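Local coordinates for hypothetical protein (PDB 2F46) that probably hydrolyses phosphate esters as a nonclassical, eukaryotic-like phosphatase, at residues S27-K32 against S57-A62; E92-L97 against S116-F121; W67-Q70 against G75-H78; I17-L20 against L24-S27. All coordinates share one frame; numbering follows the deposited sequence. Where two conformers were deposited one is given.

Interaction 1 of 4, residues S27-K32 against S57-A62; sequences SPQLTK and SQPDFA
Q29 lays its amide against P59 and the stem of Q58. Here the loop after strand 24-27 meets the turn that leads into helix 61-68. This is the tight part of the contact. Q29 NE2 lies 3.7 Å from P59 CD, and Q29 OE1 lies 3.8 Å from Q58 CG. The carbonyl of L30 adds to it, with L30 O 3.7 Å from P59 CG. L30 and P59 also both touch I64 of the helix. The two glutamine side chains cross at about a right angle, and their amide planes are 41° apart. The chain of Q29 bends at chi2 (66°). This brings Q29 NE2 back to the carbonyl of the next residue, donating to L30 O at 3.0 Å, in the carbonyl plane and on a lone pair. OE1 takes a hydrogen bond from R50. The looser side is bridged by water. One water accepts from Q29 NE2 at 3.2 Å and donates to P59 O at 2.9 Å. No direct hydrogen bond joins the two segments. The contact therefore rests on van der Waals touch and one water. The Q29 amide is fixed in rotation by R50 on its oxygen, and by L30 and the water on its nitrogen.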
loop_
_atom_site.group_PDB
_atom_site.type_symbol
_atom_site.label_atom_id
_atom_site.label_comp_id
_atom_site.label_asym_id
_atom_site.label_seq_id
_atom_site.Cartn_x
_atom_site.Cartn_y
_atom_site.Cartn_z
ATOM N N SER A 27 -4.482 3.106 -0.648
ATOM C CA SER A 27 -5.703 3.577 0.002
ATOM C C SER A 27 -5.550 3.552 1.509
ATOM O O SER A 27 -4.744 2.758 2.057
ATOM C CB SER A 27 -6.849 2.659 -0.375
ATOM O OG SER A 27 -8.057 2.898 0.317
ATOM N N PRO A 28 -6.358 4.355 2.223
ATOM C CA PRO A 28 -6.608 4.163 3.613
ATOM C C PRO A 28 -7.425 2.912 3.867
ATOM O O PRO A 28 -7.795 2.155 2.929
ATOM C CB PRO A 28 -7.406 5.412 4.020
ATOM C CG PRO A 28 -7.910 5.950 2.807
ATOM C CD PRO A 28 -7.103 5.497 1.678
ATOM N N GLN A 29 -7.751 2.641 5.118
ATOM C CA GLN A 29 -8.397 1.383 5.487
ATOM C C GLN A 29 -9.618 1.048 4.650
ATOM O O GLN A 29 -10.542 1.870 4.538
ATOM C CB GLN A 29 -8.810 1.430 6.949
ATOM C CG GLN A 29 -9.560 0.259 7.450
ATOM C CD GLN A 29 -8.741 -1.001 7.475
ATOM O OE1 GLN A 29 -7.599 -0.995 7.990
ATOM N NE2 GLN A 29 -9.290 -2.104 6.944
ATOM N N LEU A 30 -9.619 -0.134 4.086
ATOM C CA LEU A 30 -10.730 -0.596 3.278
ATOM C C LEU A 30 -11.891 -1.021 4.154
ATOM O O LEU A 30 -11.716 -1.483 5.293
ATOM C CB LEU A 30 -10.341 -1.763 2.376
ATOM C CG LEU A 30 -9.277 -1.407 1.356
ATOM C CD1 LEU A 30 -8.969 -2.613 0.492
ATOM C CD2 LEU A 30 -9.583 -0.201 0.538
ATOM N N THR A 31 -13.084 -0.863 3.577
ATOM C CA THR A 31 -14.334 -1.269 4.217
ATOM C C THR A 31 -15.136 -2.062 3.188
ATOM O O THR A 31 -14.810 -2.066 2.011
ATOM C CB THR A 31 -15.158 -0.068 4.616
ATOM O OG1 THR A 31 -15.548 0.628 3.430
ATOM C CG2 THR A 31 -14.338 0.853 5.506
ATOM N N LYS A 32 -16.205 -2.718 3.633
ATOM C CA LYS A 32 -17.085 -3.454 2.717
ATOM C C LYS A 32 -17.609 -2.573 1.591
ATOM O O LYS A 32 -17.754 -3.016 0.457
ATOM C CB LYS A 32 -18.278 -3.992 3.493
ATOM C CG LYS A 32 -19.152 -4.895 2.700
ATOM C CD LYS A 32 -20.254 -5.448 3.581
ATOM C CE LYS A 32 -21.058 -6.463 2.822
ATOM N NZ LYS A 32 -22.021 -7.146 3.730
ATOM N N SER A 57 -12.877 -0.723 15.538
ATOM C CA SER A 57 -13.748 -0.741 14.362
ATOM C C SER A 57 -13.115 -1.385 13.143
ATOM O O SER A 57 -13.766 -1.573 12.113
ATOM C CB SER A 57 -14.097 0.690 13.967
ATOM O OG SER A 57 -12.937 1.399 13.501
ATOM N N GLN A 58 -11.815 -1.649 13.229
ATOM C CA GLN A 58 -11.041 -2.049 12.061
ATOM C C GLN A 58 -11.372 -3.450 11.601
ATOM O O GLN A 58 -11.122 -4.419 12.330
ATOM C CB GLN A 58 -9.539 -1.979 12.399
ATOM C CG GLN A 58 -8.590 -2.460 11.300
ATOM C CD GLN A 58 -7.222 -2.687 11.824
ATOM O OE1 GLN A 58 -6.871 -2.172 12.888
ATOM N NE2 GLN A 58 -6.420 -3.439 11.099
ATOM N N PRO A 59 -11.825 -3.591 10.332
ATOM C CA PRO A 59 -12.030 -4.939 9.853
ATOM C C PRO A 59 -10.720 -5.731 9.787
ATOM O O PRO A 59 -9.712 -5.156 9.394
ATOM C CB PRO A 59 -12.581 -4.730 8.428
ATOM C CG PRO A 59 -12.923 -3.325 8.314
ATOM C CD PRO A 59 -12.120 -2.581 9.301
ATOM N N ASP A 60 -10.741 -7.004 10.168
ATOM C CA ASP A 60 -9.586 -7.892 10.066
ATOM C C ASP A 60 -9.333 -8.179 8.590
ATOM O O ASP A 60 -10.277 -8.170 7.779
ATOM C CB ASP A 60 -9.796 -9.229 10.758
ATOM C CG ASP A 60 -9.663 -9.149 12.271
ATOM O OD1 ASP A 60 -9.268 -8.101 12.832
ATOM O OD2 ASP A 60 -9.923 -10.197 12.890
ATOM N N PHE A 61 -8.077 -8.446 8.246
ATOM C CA PHE A 61 -7.763 -8.722 6.844
ATOM C C PHE A 61 -8.567 -9.897 6.305
ATOM O O PHE A 61 -9.022 -9.853 5.158
ATOM C CB PHE A 61 -6.274 -8.955 6.565
ATOM C CG PHE A 61 -5.965 -9.110 5.096
ATOM C CD1 PHE A 61 -6.224 -8.080 4.214
ATOM C CD2 PHE A 61 -5.439 -10.298 4.588
ATOM C CE1 PHE A 61 -5.949 -8.211 2.833
ATOM C CE2 PHE A 61 -5.157 -10.431 3.227
ATOM C CZ PHE A 61 -5.422 -9.387 2.351
ATOM N N ALA A 62 -8.795 -10.935 7.114
ATOM C CA ALA A 62 -9.542 -12.095 6.650
ATOM C C ALA A 62 -10.950 -11.701 6.196
ATOM O O ALA A 62 -11.505 -12.283 5.236
ATOM C CB ALA A 62 -9.618 -13.111 7.747
HETATM O O HOH W 1 -7.688 -4.850 7.407
#

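Interaction 2 of 4, residues E92-L97 against S116-F121; sequences ETFRQL and SLLWGF
F94 meets L118 and W119 where helix 88-99 packs on helix 113-125. Along segment 116-121, L118 is the first residue to touch the ring, and it carries the centre of the contact. Its CB sits over one face of the F94 ring, 3.9 Å from the centroid and 24° off the ring normal, which makes a CH-pi contact. CB is displaced toward the ring's rim, and L118 CB is 3.7 Å from both F94 CD2 and F94 CG. The CD1 branch lies over the same face, toward the CD1 edge, with L118 CD1 3.8 Å from F94 CD1. F94 holds CG anti to its backbone nitrogen, and this chi1 of -171° carries the ring out from its helix to lie against L118 CB. W119 comes next. Its backbone N approaches F94 CE2 obliquely at 3.9 Å, and W119 CB stands 4.2 Å from the same atom. The indole itself leads away, and its NE1 bonds to D21. On the first helix, R95 NH1 forms a salt bridge with E92 OE1 at 2.6 Å. E92 OE2 pairs with R122 just past F121, so a charged link also joins the two helices. F94 and L118 also both touch the loop residue N49, while W119 packs on L20 and L24 of strands 18-21 and 24-27.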
loop_
_atom_site.group_PDB
_atom_site.type_symbol
_atom_site.label_atom_id
_atom_site.label_comp_id
_atom_site.label_asym_id
_atom_site.label_seq_id
_atom_site.Cartn_x
_atom_site.Cartn_y
_atom_site.Cartn_z
ATOM N N GLU A 92 11.796 -5.056 0.442
ATOM C CA GLU A 92 11.965 -5.999 -0.668
ATOM C C GLU A 92 10.822 -7.036 -0.712
ATOM O O GLU A 92 10.448 -7.452 -1.795
ATOM C CB GLU A 92 13.353 -6.628 -0.630
ATOM C CG GLU A 92 14.452 -5.624 -0.820
ATOM C CD GLU A 92 14.368 -4.918 -2.137
ATOM O OE1 GLU A 92 14.375 -5.600 -3.160
ATOM O OE2 GLU A 92 14.278 -3.693 -2.173
ATOM N N THR A 93 10.232 -7.413 0.421
ATOM C CA THR A 93 9.030 -8.261 0.367
ATOM C C THR A 93 7.871 -7.567 -0.385
ATOM O O THR A 93 7.222 -8.173 -1.230
ATOM C CB THR A 93 8.584 -8.690 1.738
ATOM O OG1 THR A 93 9.519 -9.654 2.281
ATOM C CG2 THR A 93 7.202 -9.323 1.727
ATOM N N PHE A 94 7.687 -6.268 -0.160
ATOM C CA PHE A 94 6.633 -5.541 -0.895
ATOM C C PHE A 94 6.945 -5.519 -2.384
ATOM O O PHE A 94 6.102 -5.776 -3.220
ATOM C CB PHE A 94 6.556 -4.138 -0.293
ATOM C CG PHE A 94 5.385 -3.295 -0.776
ATOM C CD1 PHE A 94 4.110 -3.505 -0.310
ATOM C CD2 PHE A 94 5.629 -2.246 -1.666
ATOM C CE1 PHE A 94 3.070 -2.681 -0.731
ATOM C CE2 PHE A 94 4.581 -1.427 -2.080
ATOM C CZ PHE A 94 3.315 -1.668 -1.625
ATOM N N ARG A 95 8.206 -5.212 -2.714
ATOM C CA ARG A 95 8.643 -5.208 -4.104
ATOM C C ARG A 95 8.367 -6.544 -4.799
ATOM O O ARG A 95 7.872 -6.569 -5.913
ATOM C CB ARG A 95 10.135 -4.908 -4.151
ATOM C CG ARG A 95 10.725 -4.942 -5.509
ATOM C CD ARG A 95 12.173 -5.182 -5.365
ATOM N NE ARG A 95 12.861 -4.901 -6.603
ATOM C CZ ARG A 95 14.184 -4.951 -6.737
ATOM N NH1 ARG A 95 14.962 -5.243 -5.700
ATOM N NH2 ARG A 95 14.729 -4.684 -7.916
ATOM N N GLN A 96 8.688 -7.631 -4.120
ATOM C CA GLN A 96 8.485 -8.973 -4.656
ATOM C C GLN A 96 7.020 -9.315 -4.808
ATOM O O GLN A 96 6.620 -9.895 -5.837
ATOM C CB GLN A 96 9.152 -10.029 -3.778
ATOM C CG GLN A 96 10.672 -9.991 -3.829
ATOM C CD GLN A 96 11.344 -11.186 -3.111
ATOM O OE1 GLN A 96 10.838 -12.322 -3.170
ATOM N NE2 GLN A 96 12.499 -10.940 -2.470
ATOM N N LEU A 97 6.203 -8.974 -3.811
ATOM C CA LEU A 97 4.774 -9.256 -3.910
ATOM C C LEU A 97 4.192 -8.561 -5.116
ATOM O O LEU A 97 3.459 -9.189 -5.886
ATOM C CB LEU A 97 4.035 -8.811 -2.652
ATOM C CG LEU A 97 4.272 -9.630 -1.400
ATOM C CD1 LEU A 97 3.645 -8.908 -0.193
ATOM C CD2 LEU A 97 3.750 -11.047 -1.545
ATOM N N SER A 116 3.017 3.599 1.011
ATOM C CA SER A 116 3.779 4.611 0.307
ATOM C C SER A 116 5.241 4.588 0.739
ATOM O O SER A 116 6.153 4.829 -0.059
ATOM C CB SER A 116 3.141 5.981 0.505
ATOM O OG SER A 116 1.808 6.014 0.037
ATOM N N LEU A 117 5.495 4.290 2.004
ATOM C CA LEU A 117 6.877 4.154 2.469
ATOM C C LEU A 117 7.560 2.902 1.924
ATOM O O LEU A 117 8.751 2.936 1.549
ATOM C CB LEU A 117 6.931 4.121 3.972
ATOM C CG LEU A 117 6.745 5.438 4.680
ATOM C CD1 LEU A 117 6.610 5.226 6.147
ATOM C CD2 LEU A 117 7.912 6.354 4.443
ATOM N N LEU A 118 6.875 1.776 1.902
ATOM C CA LEU A 118 7.474 0.572 1.353
ATOM C C LEU A 118 7.866 0.802 -0.112
ATOM O O LEU A 118 8.969 0.405 -0.540
ATOM C CB LEU A 118 6.520 -0.616 1.503
ATOM C CG LEU A 118 6.328 -1.060 2.961
ATOM C CD1 LEU A 118 5.118 -1.963 3.049
ATOM C CD2 LEU A 118 7.567 -1.779 3.509
ATOM N N TRP A 119 6.970 1.429 -0.874
ATOM C CA TRP A 119 7.220 1.830 -2.268
ATOM C C TRP A 119 8.377 2.801 -2.305
ATOM O O TRP A 119 9.369 2.616 -3.031
ATOM C CB TRP A 119 5.966 2.460 -2.862
ATOM C CG TRP A 119 6.109 3.010 -4.204
ATOM C CD1 TRP A 119 5.948 2.340 -5.376
ATOM C CD2 TRP A 119 6.382 4.357 -4.535
ATOM N NE1 TRP A 119 6.178 3.200 -6.435
ATOM C CE2 TRP A 119 6.440 4.446 -5.939
ATOM C CE3 TRP A 119 6.621 5.505 -3.767
ATOM C CZ2 TRP A 119 6.689 5.632 -6.598
ATOM C CZ3 TRP A 119 6.854 6.697 -4.430
ATOM C CH2 TRP A 119 6.924 6.741 -5.824
ATOM N N GLY A 120 8.311 3.818 -1.463
ATOM C CA GLY A 120 9.265 4.937 -1.526
ATOM C C GLY A 120 10.676 4.569 -1.127
ATOM O O GLY A 120 11.623 5.065 -1.717
ATOM N N PHE A 121 10.878 3.736 -0.125
ATOM C CA PHE A 121 12.223 3.265 0.248
ATOM C C PHE A 121 12.905 2.528 -0.916
ATOM O O PHE A 121 14.146 2.620 -1.096
ATOM C CB PHE A 121 12.159 2.343 1.463
ATOM C CG PHE A 121 11.971 3.046 2.757
ATOM C CD1 PHE A 121 12.751 4.098 3.108
ATOM C CD2 PHE A 121 10.986 2.622 3.653
ATOM C CE1 PHE A 121 12.553 4.723 4.330
ATOM C CE2 PHE A 121 10.811 3.234 4.861
ATOM C CZ PHE A 121 11.543 4.266 5.194
#

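Interaction 3 of 4, residues W67-Q70 against G75-H78; sequences WLEQ and GFHH
F76 points its ring at L68 and E69 within the beta-alpha-beta unit of strand 45-48, helix 61-68 and strand 75-78. The apolar side-chain contact comes first. L68 CB touches F76 CE2 at 4.1 Å. L68 itself is buried, and its side chain goes on to I46 of the sheet and to A35 and I38 of helix 35-41. The ring of F76 also packs on I46, F61 and K65.

The second kind is backbone against ring. L68 C lies at the ring's edge, near the ring plane, 4.0 Å from F76 CZ. The next backbone atom keeps close to the same corner, with E69 N 3.8 Å from F76 CZ.

The third kind is the stem of a charged side chain laid against an aromatic ring. Of the E69 side chain, CG does the touching. It is anti to the carbonyl carbon (chi1 -79°), which swings it to the ring's far end. The carboxylate runs on in an extended chain and is turned 81° from the ring plane. E69 is exposed, and its carboxylate probably stays solvated while its CG methylene covers part of the ring.

Polar bonds do not join the two segments. They hold the strand to the sheet instead: the backbone of G75 bonds to K44 and I46, that of H77 to I46 and C48, and H78 NE2 is hydrogen-bonded to R50 O. The closest touch of the contact is oblique to the ring: E69 CG approaches F76 CE1 at 3.4 Å and F76 CZ at 3.7 Å.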
loop_
_atom_site.group_PDB
_atom_site.type_symbol
_atom_site.label_atom_id
_atom_site.label_comp_id
_atom_site.label_asym_id
_atom_site.label_seq_id
_atom_site.Cartn_x
_atom_site.Cartn_y
_atom_site.Cartn_z
ATOM N N TRP A 67 -14.945 -10.196 1.729
ATOM C CA TRP A 67 -15.793 -9.226 1.034
ATOM C C TRP A 67 -15.271 -9.010 -0.376
ATOM O O TRP A 67 -16.049 -8.977 -1.341
ATOM C CB TRP A 67 -15.848 -7.886 1.772
ATOM C CG TRP A 67 -16.630 -7.872 3.043
ATOM C CD1 TRP A 67 -17.745 -8.609 3.333
ATOM C CD2 TRP A 67 -16.412 -7.016 4.178
ATOM N NE1 TRP A 67 -18.209 -8.291 4.580
ATOM C CE2 TRP A 67 -17.431 -7.299 5.116
ATOM C CE3 TRP A 67 -15.474 -6.022 4.481
ATOM C CZ2 TRP A 67 -17.500 -6.672 6.366
ATOM C CZ3 TRP A 67 -15.547 -5.391 5.721
ATOM C CH2 TRP A 67 -16.553 -5.727 6.652
ATOM N N LEU A 68 -13.958 -8.923 -0.536
ATOM C CA LEU A 68 -13.402 -8.518 -1.826
ATOM C C LEU A 68 -13.157 -9.646 -2.841
ATOM O O LEU A 68 -12.965 -9.370 -4.024
ATOM C CB LEU A 68 -12.157 -7.638 -1.634
ATOM C CG LEU A 68 -12.369 -6.371 -0.845
ATOM C CD1 LEU A 68 -11.067 -5.579 -0.794
ATOM C CD2 LEU A 68 -13.474 -5.522 -1.437
ATOM N N GLU A 69 -13.180 -10.895 -2.410
ATOM C CA GLU A 69 -13.146 -12.022 -3.339
ATOM C C GLU A 69 -14.377 -11.995 -4.256
ATOM O O GLU A 69 -14.357 -12.553 -5.341
ATOM C CB GLU A 69 -13.126 -13.350 -2.587
ATOM C CG GLU A 69 -11.766 -13.720 -2.044
ATOM C CD GLU A 69 -11.817 -14.917 -1.120
ATOM O OE1 GLU A 69 -12.896 -15.182 -0.544
ATOM O OE2 GLU A 69 -10.777 -15.589 -0.972
ATOM N N GLN A 70 -15.436 -11.342 -3.798
ATOM C CA GLN A 70 -16.635 -11.162 -4.593
ATOM C C GLN A 70 -16.528 -9.960 -5.518
ATOM O O GLN A 70 -17.471 -9.665 -6.262
ATOM C CB GLN A 70 -17.835 -11.007 -3.660
ATOM C CG GLN A 70 -18.054 -12.206 -2.734
ATOM C CD GLN A 70 -18.053 -13.539 -3.488
ATOM O OE1 GLN A 70 -18.654 -13.661 -4.569
ATOM N NE2 GLN A 70 -17.368 -14.541 -2.926
ATOM N N GLY A 75 -5.731 -12.261 -5.759
ATOM C CA GLY A 75 -4.591 -12.427 -4.893
ATOM C C GLY A 75 -4.709 -11.549 -3.687
ATOM O O GLY A 75 -5.098 -10.410 -3.791
ATOM N N PHE A 76 -4.329 -12.084 -2.527
ATOM C CA PHE A 76 -4.427 -11.386 -1.241
ATOM C C PHE A 76 -3.194 -11.664 -0.414
ATOM O O PHE A 76 -2.828 -12.827 -0.223
ATOM C CB PHE A 76 -5.632 -11.893 -0.462
ATOM C CG PHE A 76 -6.958 -11.552 -1.091
ATOM C CD1 PHE A 76 -7.551 -12.416 -2.011
ATOM C CD2 PHE A 76 -7.617 -10.400 -0.752
ATOM C CE1 PHE A 76 -8.787 -12.072 -2.602
ATOM C CE2 PHE A 76 -8.829 -10.077 -1.343
ATOM C CZ PHE A 76 -9.390 -10.931 -2.240
ATOM N N HIS A 77 -2.581 -10.614 0.107
ATOM C CA HIS A 77 -1.381 -10.756 0.917
ATOM C C HIS A 77 -1.503 -9.885 2.134
ATOM O O HIS A 77 -1.698 -8.686 2.019
ATOM C CB HIS A 77 -0.126 -10.362 0.130
ATOM C CG HIS A 77 0.042 -11.121 -1.130
ATOM N ND1 HIS A 77 0.395 -12.449 -1.160
ATOM C CD2 HIS A 77 -0.173 -10.763 -2.418
ATOM C CE1 HIS A 77 0.448 -12.861 -2.411
ATOM N NE2 HIS A 77 0.098 -11.864 -3.200
ATOM N N HIS A 78 -1.312 -10.459 3.318
ATOM C CA HIS A 78 -1.217 -9.718 4.556
ATOM C C HIS A 78 0.244 -9.530 4.964
ATOM O O HIS A 78 0.956 -10.494 5.316
ATOM C CB HIS A 78 -1.984 -10.416 5.678
ATOM C CG HIS A 78 -2.308 -9.527 6.826
ATOM N ND1 HIS A 78 -2.929 -9.993 7.979
ATOM C CD2 HIS A 78 -2.098 -8.213 7.029
ATOM C CE1 HIS A 78 -3.076 -8.996 8.826
ATOM N NE2 HIS A 78 -2.589 -7.898 8.267
#

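Interaction 4 of 4, residues I17-L20 against L24-S27; sequences ILKL and LYIS
L18 O is gripped twice by segment 24-27. I26 N donates to L18 O at 2.8 Å, tilted 23° from the carbonyl plane. Y25 CA adds a CA-H...O contact with L18 O at 3.3 Å. The return bond runs from L18 N to I26 O at 3.0 Å, nearly along the C=O axis. I26 O also receives a CA-H...O contact from I17 CA. One more bond, L20 N to L24 O at 2.9 Å, lies in the carbonyl plane.

These bonds make a beta hairpin of strands 18-21 and 24-27. L18 and I26 are an antiparallel hydrogen-bonded pair, and K19 and Y25 a non-hydrogen-bonded one. Segments 18-20 and 24-27 run 125° apart, well off antiparallel. Y25 also bonds through its backbone to V105 and A107, which places strand 24-27 inside the sheet and strand 18-21 at its edge.

On the face of K19 and Y25, the lysine crosses the tyrosine obliquely. Its chain bends at chi3 (-126°) and sets K19 NZ 3.6 Å from Y25 OH, close but with no hydrogen bond between them. I17 CG2 meets Y25 CD2 from the other flank at about a right angle. The CG1 branch of I17 rests on S27 OG instead.

Toward helix 113-125 the contact is apolar. L20 and L24 lie side by side and point the same way. L20 CD2 touches I26 CG2 at 3.8 Å and L24 CD2 at 4.1 Å, and C115 of the helix packs on I26.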
loop_
_atom_site.group_PDB
_atom_site.type_symbol
_atom_site.label_atom_id
_atom_site.label_comp_id
_atom_site.label_asym_id
_atom_site.label_seq_id
_atom_site.Cartn_x
_atom_site.Cartn_y
_atom_site.Cartn_z
ATOM N N ILE A 17 -8.745 5.999 -3.064
ATOM C CA ILE A 17 -8.033 4.932 -3.771
ATOM C C ILE A 17 -7.354 5.561 -4.950
ATOM O O ILE A 17 -8.027 5.918 -5.948
ATOM C CB ILE A 17 -8.941 3.751 -4.184
ATOM C CG1 ILE A 17 -9.596 3.122 -2.955
ATOM C CG2 ILE A 17 -8.161 2.730 -4.981
ATOM C CD1 ILE A 17 -10.647 2.079 -3.205
ATOM N N LEU A 18 -6.042 5.756 -4.849
ATOM C CA LEU A 18 -5.304 6.566 -5.805
ATOM C C LEU A 18 -4.054 5.866 -6.303
ATOM O O LEU A 18 -3.382 5.154 -5.569
ATOM C CB LEU A 18 -4.969 7.944 -5.204
ATOM C CG LEU A 18 -6.181 8.802 -4.825
ATOM C CD1 LEU A 18 -5.764 10.015 -3.959
ATOM C CD2 LEU A 18 -6.896 9.259 -6.095
ATOM N N LYS A 19 -3.684 6.152 -7.538
ATOM C CA LYS A 19 -2.513 5.569 -8.162
ATOM C C LYS A 19 -1.207 6.135 -7.665
ATOM O O LYS A 19 -0.973 7.347 -7.636
ATOM C CB LYS A 19 -2.588 5.733 -9.680
ATOM C CG LYS A 19 -1.663 4.828 -10.428
ATOM C CD LYS A 19 -2.131 4.633 -11.858
ATOM C CE LYS A 19 -2.280 3.148 -12.192
ATOM N NZ LYS A 19 -3.192 2.923 -13.364
ATOM N N LEU A 20 -0.306 5.260 -7.273
ATOM C CA LEU A 20 1.005 5.605 -6.849
ATOM C C LEU A 20 2.073 5.237 -7.897
ATOM O O LEU A 20 3.128 5.873 -7.995
ATOM C CB LEU A 20 1.294 4.909 -5.520
ATOM C CG LEU A 20 2.644 5.216 -4.921
ATOM C CD1 LEU A 20 2.886 6.723 -4.708
ATOM C CD2 LEU A 20 2.777 4.474 -3.593
ATOM N N LEU A 24 0.041 0.057 -9.367
ATOM C CA LEU A 24 -0.141 0.133 -7.914
ATOM C C LEU A 24 -1.039 1.303 -7.474
ATOM O O LEU A 24 -0.695 2.471 -7.712
ATOM C CB LEU A 24 1.209 0.281 -7.261
ATOM C CG LEU A 24 1.196 0.373 -5.721
ATOM C CD1 LEU A 24 0.616 -0.905 -5.099
ATOM C CD2 LEU A 24 2.573 0.649 -5.143
ATOM N N TYR A 25 -2.165 0.988 -6.879
ATOM C CA TYR A 25 -3.032 1.941 -6.149
ATOM C C TYR A 25 -2.770 1.789 -4.656
ATOM O O TYR A 25 -2.396 0.692 -4.179
ATOM C CB TYR A 25 -4.479 1.611 -6.373
ATOM C CG TYR A 25 -4.988 1.822 -7.782
ATOM C CD1 TYR A 25 -4.758 0.893 -8.764
ATOM C CD2 TYR A 25 -5.671 2.980 -8.119
ATOM C CE1 TYR A 25 -5.217 1.089 -10.064
ATOM C CE2 TYR A 25 -6.140 3.186 -9.419
ATOM C CZ TYR A 25 -5.901 2.234 -10.373
ATOM O OH TYR A 25 -6.360 2.394 -11.666
ATOM N N ILE A 26 -2.922 2.888 -3.921
ATOM C CA ILE A 26 -2.891 2.829 -2.452
ATOM C C ILE A 26 -4.207 3.402 -1.894
ATOM O O ILE A 26 -4.989 4.050 -2.598
ATOM C CB ILE A 26 -1.701 3.556 -1.870
ATOM C CG1 ILE A 26 -1.740 5.070 -2.159
ATOM C CG2 ILE A 26 -0.421 2.893 -2.319
ATOM C CD1 ILE A 26 -0.686 5.848 -1.493
ATOM N N SER A 27 -4.482 3.106 -0.648
ATOM C CA SER A 27 -5.703 3.577 0.002
ATOM C C SER A 27 -5.550 3.552 1.509
ATOM O O SER A 27 -4.744 2.758 2.057
ATOM C CB SER A 27 -6.849 2.659 -0.375
ATOM O OG SER A 27 -8.057 2.898 0.317
#

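In the fold
Interactions 2 and 4 are buried, and interactions 1 and 3 are only partly so. Interaction 4 is the one tied by main-chain hydrogen bonds. Interactions 2 and 3 each turn on a phenylalanine ring, and interaction 1 on a glutamine amide and a water. Interactions 2 and 4 meet where helix 113-125 packs on the hairpin, helix against sheet. Interactions 1 and 3 share helix 61-68, its first turn in one and its later part in the other, and F61 touches F76 and H78. Segment 27-32 leaves the hairpin through S27, joining interactions 4 and 1. L97 on H77 links interactions 2 and 3.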